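Local structure of fructose-bisphosphate aldolase (Slackia heliotrinireducens, 4MOZ) at residues L145-E150 and L175-R180; D187-T192 and K210-V215; T192-A197 and A227-A232. The protein belongs to the DeoC/LacD family of aldolases and folds as a TIM barrel, with eight parallel strands closed into a ring and helices packed around it. All blocks are in the same frame, centred on the assembly; numbering follows the deposited sequence.

The contacts are neighbours in one part of the barrel, their centres 8 to 14 Å apart. Contact 1 is buried and joins the C-terminal ends of strands 138-145 and 172-177, with backbone hydrogen bonds carried on into the loops beyond. Contact 2 lies at the surface, where the start of helix 191-204 meets the loop after strand 208-210; it relies on one direct bond, one water and the packing of two prolines, a valine and the lysine chain. Contact 3 is buried and has no hydrogen bond across it: helices 191-204 and 222-232 meet mostly through small side chains. Contacts 2 and 3 share Thr192 and helix 191-204, on which Ile177 and Pro179 of contact 1 also pack.

Contact 1 (L145-E150 and L175-R180); sequences LYLGSE and LWIYPR
The carbonyl oxygen of Leu145 is gripped twice: Tyr178 N donates a hydrogen bond to Leu145 O over 3.0 Å, and the CA of Ile177 adds a CA-H...O contact to the same oxygen. Leu145 N in turn donates to Trp176 O at 2.8 Å, nearly straight with 163° at the hydrogen. The two bonds of Leu145 therefore fall on the residues flanking Ile177, the pattern of a parallel bridge. Beyond it, Arg180 N reaches Leu147 O at 3.0 Å with a more bent angle of 135°, and the CA of Pro179 approaches that oxygen as well.

The bridge joins strands 138-145 and 172-177, the fourth and fifth of the eight that close the TIM barrel, and the pairing runs on into the loops at their C-terminal ends. Leu145 and Ile177 project side by side on one face of the sheet, which helices 152-168 and 191-204 cover. There Leu145 CD1 touches Leu175 CD2 at 4.0 Å and also meets Ile177 CG1. The CG2 branch of Ile177, anti to its backbone N, packs against Leu147 CD1 at 3.6 Å.

A type II turn from Tyr146 to Ser149 places Gly148 at its third position with positive phi, closed by a weak bond from Ser149 N to Tyr146 O. Tyr146 and Arg180 lie side by side and point the same way, with Tyr146 CE1 3.6 Å from Arg180 NH1. Their planes are turned 39° apart, so this is no flat stack; Tyr146 CD1 sits over one guanidinium face, offset toward the rim. The Arg180 chain bends at its third torsion, and NE forms a salt bridge with Glu188.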
# COMPACT_ATOMS: atom_id res chain seq x y z
N LEU C 145 -5.81 -6.49 -18.50
CA LEU C 145 -4.44 -6.76 -18.06
C LEU C 145 -3.47 -6.56 -19.21
O LEU C 145 -3.69 -7.10 -20.30
CB LEU C 145 -4.27 -8.19 -17.54
CG LEU C 145 -5.04 -8.66 -16.31
CD1 LEU C 145 -6.34 -9.33 -16.72
CD2 LEU C 145 -4.17 -9.62 -15.51
N TYR C 146 -2.40 -5.80 -18.96
CA TYR C 146 -1.31 -5.69 -19.92
C TYR C 146 -0.16 -6.58 -19.46
O TYR C 146 0.68 -6.16 -18.67
CB TYR C 146 -0.85 -4.23 -20.10
CG TYR C 146 -1.99 -3.27 -20.33
CD1 TYR C 146 -2.62 -3.17 -21.58
CD2 TYR C 146 -2.47 -2.47 -19.29
CE1 TYR C 146 -3.68 -2.30 -21.78
CE2 TYR C 146 -3.53 -1.60 -19.49
CZ TYR C 146 -4.13 -1.52 -20.73
OH TYR C 146 -5.18 -0.65 -20.90
N LEU C 147 -0.16 -7.82 -19.93
CA LEU C 147 0.94 -8.73 -19.63
C LEU C 147 2.21 -8.19 -20.25
O LEU C 147 2.17 -7.56 -21.31
CB LEU C 147 0.65 -10.14 -20.16
CG LEU C 147 -0.64 -10.82 -19.69
CD1 LEU C 147 -0.77 -12.20 -20.31
CD2 LEU C 147 -0.73 -10.91 -18.17
N GLY C 148 3.34 -8.40 -19.58
CA GLY C 148 4.63 -7.93 -20.08
C GLY C 148 4.92 -6.47 -19.82
O GLY C 148 6.00 -5.99 -20.14
N SER C 149 3.94 -5.75 -19.27
CA SER C 149 4.17 -4.40 -18.76
C SER C 149 4.96 -4.51 -17.46
O SER C 149 4.82 -5.50 -16.74
CB SER C 149 2.84 -3.68 -18.49
OG SER C 149 3.04 -2.47 -17.78
N GLU C 150 5.76 -3.49 -17.14
CA GLU C 150 6.44 -3.46 -15.85
C GLU C 150 5.46 -3.37 -14.67
O GLU C 150 5.85 -3.61 -13.53
CB GLU C 150 7.47 -2.32 -15.80
CG GLU C 150 8.69 -2.63 -16.65
CD GLU C 150 9.80 -1.61 -16.53
OE1 GLU C 150 9.66 -0.65 -15.73
OE2 GLU C 150 10.82 -1.77 -17.24
N LEU C 175 -12.12 -10.92 -19.10
CA LEU C 175 -10.83 -10.26 -19.02
C LEU C 175 -10.36 -9.84 -20.41
O LEU C 175 -10.34 -10.65 -21.33
CB LEU C 175 -9.79 -11.17 -18.37
CG LEU C 175 -10.01 -11.58 -16.91
CD1 LEU C 175 -8.91 -12.52 -16.45
CD2 LEU C 175 -10.09 -10.37 -15.99
N TRP C 176 -10.02 -8.57 -20.56
CA TRP C 176 -9.30 -8.10 -21.73
C TRP C 176 -7.86 -8.34 -21.46
O TRP C 176 -7.34 -7.88 -20.45
CB TRP C 176 -9.50 -6.61 -21.93
CG TRP C 176 -10.81 -6.19 -22.53
CD1 TRP C 176 -11.02 -5.62 -23.78
CD2 TRP C 176 -12.15 -6.26 -21.91
NE1 TRP C 176 -12.35 -5.35 -23.98
CE2 TRP C 176 -13.08 -5.71 -22.89
CE3 TRP C 176 -12.64 -6.71 -20.69
CZ2 TRP C 176 -14.45 -5.62 -22.65
CZ3 TRP C 176 -14.02 -6.63 -20.45
CH2 TRP C 176 -14.90 -6.09 -21.41
N ILE C 177 -7.18 -9.07 -22.33
CA ILE C 177 -5.76 -9.30 -22.11
C ILE C 177 -4.95 -8.89 -23.33
O ILE C 177 -4.94 -9.58 -24.35
CB ILE C 177 -5.45 -10.74 -21.66
CG1 ILE C 177 -6.26 -11.09 -20.40
CG2 ILE C 177 -3.96 -10.89 -21.39
CD1 ILE C 177 -5.83 -12.36 -19.68
N TYR C 178 -4.29 -7.74 -23.20
CA TYR C 178 -3.48 -7.17 -24.26
C TYR C 178 -2.03 -7.05 -23.81
O TYR C 178 -1.67 -6.06 -23.17
CB TYR C 178 -3.98 -5.77 -24.63
CG TYR C 178 -5.41 -5.70 -25.12
CD1 TYR C 178 -5.87 -6.55 -26.14
CD2 TYR C 178 -6.29 -4.76 -24.60
CE1 TYR C 178 -7.17 -6.46 -26.60
CE2 TYR C 178 -7.59 -4.67 -25.06
CZ TYR C 178 -8.02 -5.52 -26.05
OH TYR C 178 -9.31 -5.42 -26.50
N PRO C 179 -1.20 -8.06 -24.11
CA PRO C 179 0.21 -7.93 -23.77
C PRO C 179 0.78 -6.66 -24.39
O PRO C 179 0.79 -6.49 -25.61
CB PRO C 179 0.83 -9.19 -24.36
CG PRO C 179 -0.27 -10.20 -24.28
CD PRO C 179 -1.52 -9.42 -24.60
N ARG C 180 1.23 -5.75 -23.53
CA ARG C 180 1.70 -4.45 -23.97
C ARG C 180 2.81 -3.95 -23.07
O ARG C 180 2.75 -4.08 -21.84
CB ARG C 180 0.55 -3.43 -23.99
CG ARG C 180 0.90 -2.12 -24.67
CD ARG C 180 -0.33 -1.24 -24.86
NE ARG C 180 -1.33 -1.89 -25.70
CZ ARG C 180 -2.63 -1.59 -25.71
NH1 ARG C 180 -3.11 -0.63 -24.93
NH2 ARG C 180 -3.45 -2.26 -26.51

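Contact 2 (D187-T192 and K210-V215); sequences DEKAPT and KVNPPV
The CA atoms of Lys189 and Pro214 come within 4.8 Å, where a type I turn from Asp187 to Ala190 leads into helix 191-204 and meets the loop that follows strand 208-210. Val215 N donates to Lys189 O over 2.9 Å, nearly straight at 165°. Two carbons also crowd this oxygen: the CA of Pro214 in a CA-H...O contact, and Val215 CG2 at 3.5 Å from Lys189 O. This methyl lies between the backbone N and carbonyl carbon of Val215, which also brings it near Pro191 CD, and the two side chains cross at about a right angle.

Lys189 uses its aliphatic part. With CG beside the backbone N (chi1 -65°) and the chain extended beyond it, the side chain runs across Asn212, and Lys189 CE lies 3.7 Å from Asn212 ND2 and equally close to its CG. The amide nitrogen is tied more firmly by a water, which accepts from Asn212 ND2 at 3.0 Å and donates to Glu188 O at 2.7 Å. Pro214 CB rests 3.9 Å from Pro191 CA, at the first turn of the helix, for which Ala190 is the N-cap residue. Ile194 and helix 222-232 also pack on Pro214, and Asn225 of that helix bonds Val215 O.

Pro191, Pro213 and Pro214 have no N-H to offer. The polar links across the segments are the direct bond to Lys189 O and the water between Glu188 O and Asn212 ND2. One directional bond thus sets the backbone pairing, while the rest is largely hydrocarbon packing, to which the lysine lends its aliphatic chain.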
# COMPACT_ATOMS: atom_id res chain seq x y z
N ASP C 187 5.97 -7.95 -30.84
CA ASP C 187 5.33 -9.24 -30.60
C ASP C 187 3.88 -9.13 -30.11
O ASP C 187 3.27 -10.15 -29.77
CB ASP C 187 6.15 -10.06 -29.60
CG ASP C 187 7.56 -10.33 -30.08
OD1 ASP C 187 7.76 -10.48 -31.30
OD2 ASP C 187 8.47 -10.40 -29.23
N GLU C 188 3.32 -7.92 -30.10
CA GLU C 188 1.96 -7.67 -29.61
C GLU C 188 0.90 -8.63 -30.15
O GLU C 188 0.06 -9.13 -29.40
CB GLU C 188 1.53 -6.23 -29.89
CG GLU C 188 1.67 -5.30 -28.70
CD GLU C 188 0.73 -4.10 -28.77
OE1 GLU C 188 0.69 -3.43 -29.82
OE2 GLU C 188 0.02 -3.83 -27.77
N LYS C 189 0.94 -8.89 -31.46
CA LYS C 189 -0.09 -9.69 -32.11
C LYS C 189 0.46 -10.96 -32.78
O LYS C 189 -0.16 -11.52 -33.69
CB LYS C 189 -0.89 -8.82 -33.09
CG LYS C 189 -1.68 -7.73 -32.39
CD LYS C 189 -2.27 -6.71 -33.34
CE LYS C 189 -3.08 -5.68 -32.57
NZ LYS C 189 -3.55 -4.59 -33.46
N ALA C 190 1.63 -11.41 -32.32
CA ALA C 190 2.16 -12.70 -32.72
C ALA C 190 1.22 -13.80 -32.22
O ALA C 190 0.62 -13.66 -31.15
CB ALA C 190 3.57 -12.90 -32.19
N PRO C 191 1.08 -14.89 -32.99
CA PRO C 191 0.23 -16.01 -32.57
C PRO C 191 0.51 -16.54 -31.16
O PRO C 191 -0.43 -16.80 -30.41
CB PRO C 191 0.53 -17.09 -33.62
CG PRO C 191 0.90 -16.31 -34.84
CD PRO C 191 1.61 -15.08 -34.35
N THR C 192 1.79 -16.67 -30.80
CA THR C 192 2.18 -17.18 -29.47
C THR C 192 1.79 -16.21 -28.35
O THR C 192 1.43 -16.64 -27.25
CB THR C 192 3.70 -17.46 -29.37
OG1 THR C 192 4.43 -16.28 -29.72
CG2 THR C 192 4.11 -18.62 -30.28
N LYS C 210 -10.98 -11.64 -23.82
CA LYS C 210 -10.94 -10.83 -25.04
C LYS C 210 -9.49 -10.57 -25.43
O LYS C 210 -8.73 -10.02 -24.64
CB LYS C 210 -11.74 -9.53 -24.84
CG LYS C 210 -11.37 -8.35 -25.73
CD LYS C 210 -11.47 -8.60 -27.23
CE LYS C 210 -11.19 -7.31 -27.99
NZ LYS C 210 -10.24 -7.47 -29.12
N VAL C 211 -9.12 -11.00 -26.63
CA VAL C 211 -7.77 -10.81 -27.16
C VAL C 211 -7.82 -10.12 -28.52
O VAL C 211 -8.88 -10.04 -29.13
CB VAL C 211 -7.01 -12.15 -27.31
CG1 VAL C 211 -6.74 -12.80 -25.96
CG2 VAL C 211 -7.76 -13.11 -28.23
N ASN C 212 -6.68 -9.61 -28.97
CA ASN C 212 -6.55 -9.15 -30.34
C ASN C 212 -6.49 -10.34 -31.29
O ASN C 212 -6.04 -11.42 -30.90
CB ASN C 212 -5.27 -8.33 -30.51
CG ASN C 212 -5.39 -6.94 -29.94
OD1 ASN C 212 -6.40 -6.27 -30.14
ND2 ASN C 212 -4.35 -6.50 -29.23
N PRO C 213 -6.94 -10.15 -32.55
CA PRO C 213 -6.67 -11.19 -33.53
C PRO C 213 -5.17 -11.28 -33.81
O PRO C 213 -4.51 -10.24 -33.93
CB PRO C 213 -7.43 -10.71 -34.78
CG PRO C 213 -7.60 -9.24 -34.59
CD PRO C 213 -7.73 -9.04 -33.12
N PRO C 214 -4.61 -12.50 -33.86
CA PRO C 214 -3.20 -12.66 -34.22
C PRO C 214 -2.97 -12.38 -35.70
O PRO C 214 -3.88 -12.55 -36.51
CB PRO C 214 -2.92 -14.13 -33.92
CG PRO C 214 -4.25 -14.80 -33.99
CD PRO C 214 -5.24 -13.79 -33.51
N VAL C 215 -1.76 -11.95 -36.05
CA VAL C 215 -1.39 -11.77 -37.46
C VAL C 215 -1.40 -13.10 -38.22
O VAL C 215 -1.23 -14.17 -37.62
CB VAL C 215 -0.01 -11.08 -37.63
CG1 VAL C 215 -0.04 -9.65 -37.12
CG2 VAL C 215 1.10 -11.88 -36.95
O HOH W 1 -2.28 -8.35 -28.19

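Contact 3 (T192-A197 and A227-A232); sequences TTIAGA and AVASAA
Ala195 and Ala229 bring their CA atoms to 3.8 Å, the nearest pair between helices 192-197 and 227-232. The local axes approach to 7.9 Å and run almost parallel, crossing at -20°; such a short separation is possible because mostly methyl groups lie between them.

Among apolar contacts, Ala229 CB sits 3.7 Å from Ala195 CA, and Ala195 CB reciprocates at 4.0 Å from Ala229 CA. Val228 CG1, anti to its backbone N (chi1 175°), reaches Ala195 CB at 4.1 Å. Ile194 adds its CG2 methyl to Ala229 CB at 4.0 Å; the same CG2 also packs on Val211, while CD1 leads away to the backbone oxygen of Asn212.

Methyl-to-carbonyl packing is the second kind: Ala232 CB lies 3.7 Å from Ala195 O, and Ala229 CB is also near Ile194 O. No hydrogen bond crosses between the segments.

Asn50 of the second subunit packs on Ala195, Val228 and Ala232, and Lys45 of that subunit bonds Ala232 O. Leu238 of strand 237-240 touches Ala229. Near-parallel packing of helices that follow successive strands, here 172-177 and 208-210, is characteristic of the outer layer of a TIM barrel.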
# COMPACT_ATOMS: atom_id res chain seq x y z
N THR C 192 1.79 -16.67 -30.80
CA THR C 192 2.18 -17.18 -29.47
C THR C 192 1.79 -16.21 -28.35
O THR C 192 1.43 -16.64 -27.25
CB THR C 192 3.70 -17.46 -29.37
OG1 THR C 192 4.43 -16.28 -29.72
CG2 THR C 192 4.11 -18.62 -30.28
N THR C 193 1.87 -14.92 -28.64
CA THR C 193 1.49 -13.89 -27.69
C THR C 193 -0.00 -13.96 -27.37
O THR C 193 -0.40 -13.92 -26.20
CB THR C 193 1.84 -12.49 -28.22
OG1 THR C 193 3.25 -12.42 -28.47
CG2 THR C 193 1.46 -11.42 -27.22
N ILE C 194 -0.82 -14.09 -28.42
CA ILE C 194 -2.27 -14.18 -28.28
C ILE C 194 -2.67 -15.46 -27.55
O ILE C 194 -3.56 -15.44 -26.71
CB ILE C 194 -2.96 -14.10 -29.67
CG1 ILE C 194 -2.57 -12.81 -30.41
CG2 ILE C 194 -4.47 -14.25 -29.54
CD1 ILE C 194 -2.84 -11.52 -29.67
N ALA C 195 -1.99 -16.56 -27.87
CA ALA C 195 -2.24 -17.84 -27.22
C ALA C 195 -1.86 -17.79 -25.74
O ALA C 195 -2.60 -18.29 -24.88
CB ALA C 195 -1.50 -18.96 -27.93
N GLY C 196 -0.72 -17.17 -25.44
CA GLY C 196 -0.26 -16.97 -24.06
C GLY C 196 -1.27 -16.20 -23.23
O GLY C 196 -1.63 -16.61 -22.12
N ALA C 197 -1.74 -15.08 -23.79
CA ALA C 197 -2.73 -14.22 -23.15
C ALA C 197 -4.01 -15.00 -22.85
O ALA C 197 -4.57 -14.89 -21.76
CB ALA C 197 -3.03 -13.02 -24.03
N ALA C 227 -7.15 -20.32 -33.52
CA ALA C 227 -7.56 -21.65 -33.04
C ALA C 227 -6.67 -22.17 -31.92
O ALA C 227 -7.15 -22.79 -30.97
CB ALA C 227 -7.62 -22.65 -34.19
N VAL C 228 -5.37 -21.90 -32.02
CA VAL C 228 -4.40 -22.28 -30.99
C VAL C 228 -4.70 -21.57 -29.66
O VAL C 228 -4.61 -22.17 -28.58
CB VAL C 228 -2.95 -22.01 -31.46
CG1 VAL C 228 -1.95 -22.28 -30.35
CG2 VAL C 228 -2.64 -22.85 -32.69
N ALA C 229 -5.08 -20.29 -29.75
CA ALA C 229 -5.42 -19.50 -28.57
C ALA C 229 -6.73 -19.97 -27.93
O ALA C 229 -6.82 -20.05 -26.70
CB ALA C 229 -5.50 -18.03 -28.93
N SER C 230 -7.72 -20.29 -28.76
CA SER C 230 -8.99 -20.81 -28.27
C SER C 230 -8.79 -22.14 -27.54
O SER C 230 -9.49 -22.42 -26.56
CB SER C 230 -9.98 -20.97 -29.42
OG SER C 230 -10.37 -19.71 -29.92
N ALA C 231 -7.84 -22.93 -28.03
CA ALA C 231 -7.49 -24.20 -27.40
C ALA C 231 -6.81 -23.95 -26.05
O ALA C 231 -7.18 -24.57 -25.05
CB ALA C 231 -6.60 -25.03 -28.31
N ALA C 232 -5.84 -23.02 -26.03
CA ALA C 232 -5.11 -22.67 -24.81
C ALA C 232 -6.01 -22.14 -23.69
O ALA C 232 -5.76 -22.39 -22.51
CB ALA C 232 -4.01 -21.66 -25.13